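Local coordinates for protein putative pyridoxal phosphate-dependent transferase (Clostridium difficile, PDB 4DQ6) that binds pyridoxal-5'-phosphate and is a putative PLP-dependent transferase with the fold of the class I and II aminotransferases, at residues 125-130 with 167-172; 117-122 with 138-143. All blocks are in the same frame, centred on the assembly; numbering follows the deposited sequence.

Interaction 1 (125-130 with 167-172); sequences SPFNSV and LFILCN
Helix 126-133 packs here on the seven-stranded mixed sheet of the PLP-binding domain, in the fold of the class I and II aminotransferases. The axes of helix 126-130 and strand 167-171 run nearly antiparallel, at 160° and 10.6 Å, a gap bridged largely by one aromatic side chain. Phe127 leaves the helix with CB directed at the strand and CG anti to its own carbonyl carbon (chi1 -86°), with the ring reaching the strand. Its inner atoms make little contact there; the far rim does the work. Phe127 CD2 lies 3.8 Å from Ile169 CG2, and Phe127 CE2 comes to 3.4 Å from Ile169 CG2. This methyl sits over one ring face, offset toward the rim, in a CH-pi contact with Ile169 CG2 3.7 Å from the Phe127 centroid. It is brought there because Ile169 CG2 is anti to the backbone N. At the tip, Phe127 CZ meets Cys171 CB at 3.8 Å, and the ring edge faces the backbone, with Leu170 O near its plane and Cys171 N in it. Cys171 SG stands oblique to the ring, 5.0 Å from the Phe127 centroid, in a sulfur-aromatic contact; the same side chain touches PLP, so the ring is a second-shell neighbour of the cofactor. Asp203 and Ile119 also touch Phe127. One turn on, Val130 turns toward the strand and also packs on Ile100, Ser104 and Ile107 of helix 99-110 and on Arg267 of the second subunit; across the contact Val130 CG1 only just meets Ile169 CD1, at 4.5 Å.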
loop_
_atom_site.group_PDB
_atom_site.type_symbol
_atom_site.label_atom_id
_atom_site.label_comp_id
_atom_site.label_asym_id
_atom_site.label_seq_id
_atom_site.Cartn_x
_atom_site.Cartn_y
_atom_site.Cartn_z
ATOM N N SER A 125 -18.306 7.720 4.870
ATOM C CA SER A 125 -18.515 8.461 3.614
ATOM C C SER A 125 -17.811 7.822 2.429
ATOM O O SER A 125 -18.266 7.999 1.309
ATOM C CB SER A 125 -18.124 9.900 3.755
ATOM O OG SER A 125 -16.709 9.961 3.984
ATOM N N PRO A 126 -16.708 7.099 2.628
ATOM C CA PRO A 126 -16.097 6.448 1.465
ATOM C C PRO A 126 -16.976 5.449 0.770
ATOM O O PRO A 126 -16.711 5.142 -0.412
ATOM C CB PRO A 126 -14.860 5.801 2.050
ATOM C CG PRO A 126 -14.476 6.799 3.084
ATOM C CD PRO A 126 -15.764 7.100 3.771
ATOM N N PHE A 127 -18.007 4.932 1.435
ATOM C CA PHE A 127 -19.012 4.056 0.755
ATOM C C PHE A 127 -19.684 4.762 -0.450
ATOM O O PHE A 127 -19.922 4.149 -1.498
ATOM C CB PHE A 127 -20.117 3.640 1.710
ATOM C CG PHE A 127 -19.822 2.409 2.539
ATOM C CD1 PHE A 127 -18.563 2.062 2.935
ATOM C CD2 PHE A 127 -20.908 1.630 2.913
ATOM C CE1 PHE A 127 -18.381 0.906 3.704
ATOM C CE2 PHE A 127 -20.755 0.483 3.648
ATOM C CZ PHE A 127 -19.491 0.149 4.092
ATOM N N ASN A 128 -20.032 6.010 -0.257
ATOM C CA ASN A 128 -20.634 6.837 -1.268
ATOM C C ASN A 128 -19.604 7.161 -2.362
ATOM O O ASN A 128 -19.831 6.921 -3.561
ATOM C CB ASN A 128 -21.241 8.069 -0.551
ATOM C CG ASN A 128 -22.018 9.010 -1.472
ATOM O OD1 ASN A 128 -21.464 9.460 -2.445
ATOM N ND2 ASN A 128 -23.270 9.393 -1.085
ATOM N N SER A 129 -18.464 7.703 -1.971
ATOM C CA SER A 129 -17.505 8.130 -2.949
ATOM C C SER A 129 -16.897 6.992 -3.733
ATOM O O SER A 129 -16.543 7.177 -4.903
ATOM C CB SER A 129 -16.433 9.013 -2.339
ATOM O OG SER A 129 -15.832 8.405 -1.278
ATOM N N VAL A 130 -16.710 5.816 -3.126
ATOM C CA VAL A 130 -16.066 4.730 -3.859
ATOM C C VAL A 130 -16.938 4.269 -5.027
ATOM O O VAL A 130 -16.423 3.921 -6.084
ATOM C CB VAL A 130 -15.644 3.541 -2.950
ATOM C CG1 VAL A 130 -16.846 2.675 -2.558
ATOM C CG2 VAL A 130 -14.535 2.720 -3.656
ATOM N N LEU A 167 -24.813 -4.936 -6.617
ATOM C CA LEU A 167 -24.030 -5.104 -5.360
ATOM C C LEU A 167 -24.677 -4.299 -4.260
ATOM O O LEU A 167 -25.238 -3.225 -4.516
ATOM C CB LEU A 167 -22.518 -4.598 -5.412
ATOM C CG LEU A 167 -21.549 -5.231 -6.407
ATOM C CD1 LEU A 167 -20.171 -4.537 -6.407
ATOM C CD2 LEU A 167 -21.374 -6.707 -6.049
ATOM N N PHE A 168 -24.529 -4.807 -3.026
ATOM C CA PHE A 168 -24.975 -4.141 -1.828
ATOM C C PHE A 168 -23.800 -4.033 -0.904
ATOM O O PHE A 168 -23.165 -5.087 -0.613
ATOM C CB PHE A 168 -26.152 -4.934 -1.192
ATOM C CG PHE A 168 -26.789 -4.241 -0.004
ATOM C CD1 PHE A 168 -26.121 -4.200 1.215
ATOM C CD2 PHE A 168 -28.088 -3.642 -0.105
ATOM C CE1 PHE A 168 -26.716 -3.578 2.298
ATOM C CE2 PHE A 168 -28.652 -2.993 0.987
ATOM C CZ PHE A 168 -27.951 -2.974 2.180
ATOM N N ILE A 169 -23.503 -2.804 -0.472
ATOM C CA ILE A 169 -22.369 -2.655 0.437
ATOM C C ILE A 169 -22.947 -2.442 1.855
ATOM O O ILE A 169 -23.644 -1.438 2.094
ATOM C CB ILE A 169 -21.401 -1.494 0.057
ATOM C CG1 ILE A 169 -21.039 -1.474 -1.422
ATOM C CG2 ILE A 169 -20.131 -1.560 0.950
ATOM C CD1 ILE A 169 -20.044 -0.398 -1.833
ATOM N N LEU A 170 -22.663 -3.393 2.746
ATOM C CA LEU A 170 -23.251 -3.454 4.052
ATOM C C LEU A 170 -22.117 -3.032 5.015
ATOM O O LEU A 170 -20.909 -3.428 4.859
ATOM C CB LEU A 170 -23.696 -4.877 4.407
ATOM C CG LEU A 170 -23.904 -5.272 5.877
ATOM C CD1 LEU A 170 -25.166 -4.564 6.363
ATOM C CD2 LEU A 170 -24.027 -6.769 6.052
ATOM N N CYS A 171 -22.442 -2.187 6.012
ATOM C CA CYS A 171 -21.529 -1.882 7.097
ATOM C C CYS A 171 -21.979 -2.585 8.371
ATOM O O CYS A 171 -23.075 -2.327 8.831
ATOM C CB CYS A 171 -21.507 -0.358 7.288
ATOM S SG CYS A 171 -20.065 0.302 8.139
ATOM N N ASN A 172 -21.126 -3.463 8.940
ATOM C CA ASN A 172 -21.499 -4.328 10.079
ATOM C C ASN A 172 -20.337 -4.607 10.966
ATOM O O ASN A 172 -19.551 -5.432 10.621
ATOM C CB ASN A 172 -22.078 -5.629 9.429
ATOM C CG ASN A 172 -22.435 -6.746 10.388
ATOM O OD1 ASN A 172 -23.021 -6.489 11.386
ATOM N ND2 ASN A 172 -22.164 -8.042 9.986
#

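Interaction 2 (117-122 with 138-143); sequences IMIQEP and LIISPL
Strands 117-119 and 138-140 are the two parallel strands of a beta-alpha-beta unit, joined through helix 126-133; strand 137-140 is the outermost strand of the large sheet within this chain. Four backbone hydrogen bonds hold the pair. Ile139 sits between the carbonyl of Ile117 and the amide of Ile119: Ile139 N donates to Ile117 O at 2.8 Å, nearly straight at the hydrogen but from above the carbonyl plane, and Ile139 O accepts from Ile119 N at 2.9 Å. Ser141 N then bonds Ile119 O almost along the C=O axis. Past the strand ends Leu143 N still reaches Glu121 O, a more bent bond of 147° lying in the carbonyl plane, so the pairing outlasts the regular strands, up to the cis peptide before Pro122. Side chains pack on both faces. On the helix 126-133 face, Ile119 CG1, in the crowded position between backbone N and carbonyl carbon, lies 3.8 Å from Leu138 CD1, the two chains crossing at about a right angle. On the face of Met118 and Ile139, the methionine bends at chi3 (-75°) and sets CE against Ile139 CG2 and SD against Ser141 CB. Farther along, Leu143 CD2 packs against Gln120 CB and the Gln120 side-chain amide, again crossing at about a right angle, while Ile140 CD1 touches Glu121 OE1. That carboxylate is positioned from outside: OE1 takes the amide of Ile362, OE2 the ND2 of Asn128. Ser141 OG is hydrogen-bonded to Asp157; a water accepts from Gln120 NE2 and donates to Ser141 OG and to Pro142 O, the water oxygen 3.3 Å from Pro142 O.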
loop_
_atom_site.group_PDB
_atom_site.type_symbol
_atom_site.label_atom_id
_atom_site.label_comp_id
_atom_site.label_asym_id
_atom_site.label_seq_id
_atom_site.Cartn_x
_atom_site.Cartn_y
_atom_site.Cartn_z
ATOM N N ILE A 117 -25.294 0.201 -7.419
ATOM C CA ILE A 117 -24.734 -0.333 -6.181
ATOM C C ILE A 117 -25.461 0.399 -5.060
ATOM O O ILE A 117 -25.556 1.646 -5.062
ATOM C CB ILE A 117 -23.218 -0.068 -6.107
ATOM C CG1 ILE A 117 -22.470 -0.796 -7.248
ATOM C CG2 ILE A 117 -22.723 -0.471 -4.715
ATOM C CD1 ILE A 117 -20.973 -0.547 -7.310
ATOM N N MET A 118 -25.928 -0.385 -4.090
ATOM C CA MET A 118 -26.748 0.111 -3.026
ATOM C C MET A 118 -25.982 0.195 -1.730
ATOM O O MET A 118 -25.188 -0.726 -1.398
ATOM C CB MET A 118 -27.995 -0.780 -2.856
ATOM C CG MET A 118 -28.923 -0.336 -1.765
ATOM S SD MET A 118 -30.451 -1.289 -1.514
ATOM C CE MET A 118 -31.435 -0.762 -2.891
ATOM N N ILE A 119 -26.182 1.330 -1.046
ATOM C CA ILE A 119 -25.647 1.520 0.350
ATOM C C ILE A 119 -26.752 2.009 1.275
ATOM O O ILE A 119 -27.856 2.374 0.787
ATOM C CB ILE A 119 -24.439 2.486 0.428
ATOM C CG1 ILE A 119 -24.847 3.925 0.176
ATOM C CG2 ILE A 119 -23.260 2.026 -0.462
ATOM C CD1 ILE A 119 -23.714 4.938 0.374
ATOM N N GLN A 120 -26.574 1.975 2.598
ATOM C CA GLN A 120 -27.531 2.520 3.571
ATOM C C GLN A 120 -26.928 3.697 4.324
ATOM O O GLN A 120 -25.926 3.539 5.052
ATOM C CB GLN A 120 -27.935 1.465 4.584
ATOM C CG GLN A 120 -28.459 0.168 3.999
ATOM C CD GLN A 120 -28.636 -0.937 5.007
ATOM O OE1 GLN A 120 -27.672 -1.404 5.620
ATOM N NE2 GLN A 120 -29.871 -1.379 5.197
ATOM N N GLU A 121 -27.484 4.864 4.170
ATOM C CA GLU A 121 -27.026 6.083 4.856
ATOM C C GLU A 121 -27.891 6.405 6.072
ATOM O O GLU A 121 -29.050 6.043 6.137
ATOM C CB GLU A 121 -27.053 7.240 3.858
ATOM C CG GLU A 121 -25.868 7.083 2.888
ATOM C CD GLU A 121 -25.577 8.281 2.013
ATOM O OE1 GLU A 121 -26.471 9.120 1.878
ATOM O OE2 GLU A 121 -24.436 8.374 1.459
ATOM N N PRO A 122 -27.344 7.104 7.072
ATOM C CA PRO A 122 -25.987 7.681 7.063
ATOM C C PRO A 122 -24.939 6.605 7.240
ATOM O O PRO A 122 -25.123 5.696 8.087
ATOM C CB PRO A 122 -26.048 8.651 8.223
ATOM C CG PRO A 122 -27.067 8.059 9.178
ATOM C CD PRO A 122 -28.111 7.394 8.279
ATOM N N LEU A 138 -24.891 5.208 -7.711
ATOM C CA LEU A 138 -25.129 4.981 -6.275
ATOM C C LEU A 138 -26.607 4.995 -5.992
ATOM O O LEU A 138 -27.299 5.975 -6.334
ATOM C CB LEU A 138 -24.473 6.080 -5.446
ATOM C CG LEU A 138 -24.516 5.830 -3.924
ATOM C CD1 LEU A 138 -23.810 4.533 -3.480
ATOM C CD2 LEU A 138 -24.016 7.081 -3.189
ATOM N N ILE A 139 -27.111 3.934 -5.373
ATOM C CA ILE A 139 -28.532 3.881 -4.921
ATOM C C ILE A 139 -28.453 3.867 -3.393
ATOM O O ILE A 139 -27.633 3.134 -2.835
ATOM C CB ILE A 139 -29.251 2.622 -5.408
ATOM C CG1 ILE A 139 -29.192 2.511 -6.953
ATOM C CG2 ILE A 139 -30.700 2.646 -4.898
ATOM C CD1 ILE A 139 -29.791 3.672 -7.679
ATOM N N ILE A 140 -29.197 4.760 -2.743
ATOM C CA ILE A 140 -29.140 4.867 -1.266
ATOM C C ILE A 140 -30.510 4.437 -0.725
ATOM O O ILE A 140 -31.549 4.988 -1.134
ATOM C CB ILE A 140 -28.850 6.299 -0.831
ATOM C CG1 ILE A 140 -27.596 6.842 -1.544
ATOM C CG2 ILE A 140 -28.799 6.375 0.714
ATOM C CD1 ILE A 140 -27.268 8.311 -1.342
ATOM N N SER A 141 -30.508 3.436 0.166
ATOM C CA SER A 141 -31.634 3.088 0.978
ATOM C C SER A 141 -31.430 3.554 2.395
ATOM O O SER A 141 -30.711 2.887 3.133
ATOM C CB SER A 141 -31.910 1.585 0.935
ATOM O OG SER A 141 -32.900 1.253 1.899
ATOM N N PRO A 142 -31.948 4.725 2.755
ATOM C CA PRO A 142 -31.569 5.246 4.092
ATOM C C PRO A 142 -32.033 4.300 5.196
ATOM O O PRO A 142 -33.074 3.649 5.110
ATOM C CB PRO A 142 -32.240 6.593 4.170
ATOM C CG PRO A 142 -32.587 6.978 2.756
ATOM C CD PRO A 142 -32.758 5.684 1.995
ATOM N N LEU A 143 -31.205 4.160 6.223
ATOM C CA LEU A 143 -31.707 3.513 7.447
ATOM C C LEU A 143 -32.964 4.243 7.932
ATOM O O LEU A 143 -33.154 5.431 7.684
ATOM C CB LEU A 143 -30.646 3.481 8.537
ATOM C CG LEU A 143 -29.359 2.742 8.211
ATOM C CD1 LEU A 143 -28.420 2.918 9.398
ATOM C CD2 LEU A 143 -29.556 1.281 7.939
HETATM O O HOH W 1 -32.162 0.565 4.411
HETATM O O HOH W 2 -31.353 7.540 7.251
#

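Overall arrangement
Both interactions belong to one sheet and the helix packed on it, since helix 126-133 connects the two strands paired in interaction 2 and, in interaction 1, packs on strand 165-171, the next neighbour of 116-119 in the sheet. Probable backbone hydrogen bonds of Met118 with Leu167 and Ile169 tie the two contacts together, and Asn128 ND2 of the helix packs on Leu138 CD2. Interaction 1 is the more central, fully buried and apolar, without a hydrogen bond between its segments, and it borders the PLP pocket. In interaction 2, about 17 Å from the chain centre to its own centre, main-chain hydrogen bonds carry the contact, with two waters at its end; it is still buried, though some residues are partly exposed.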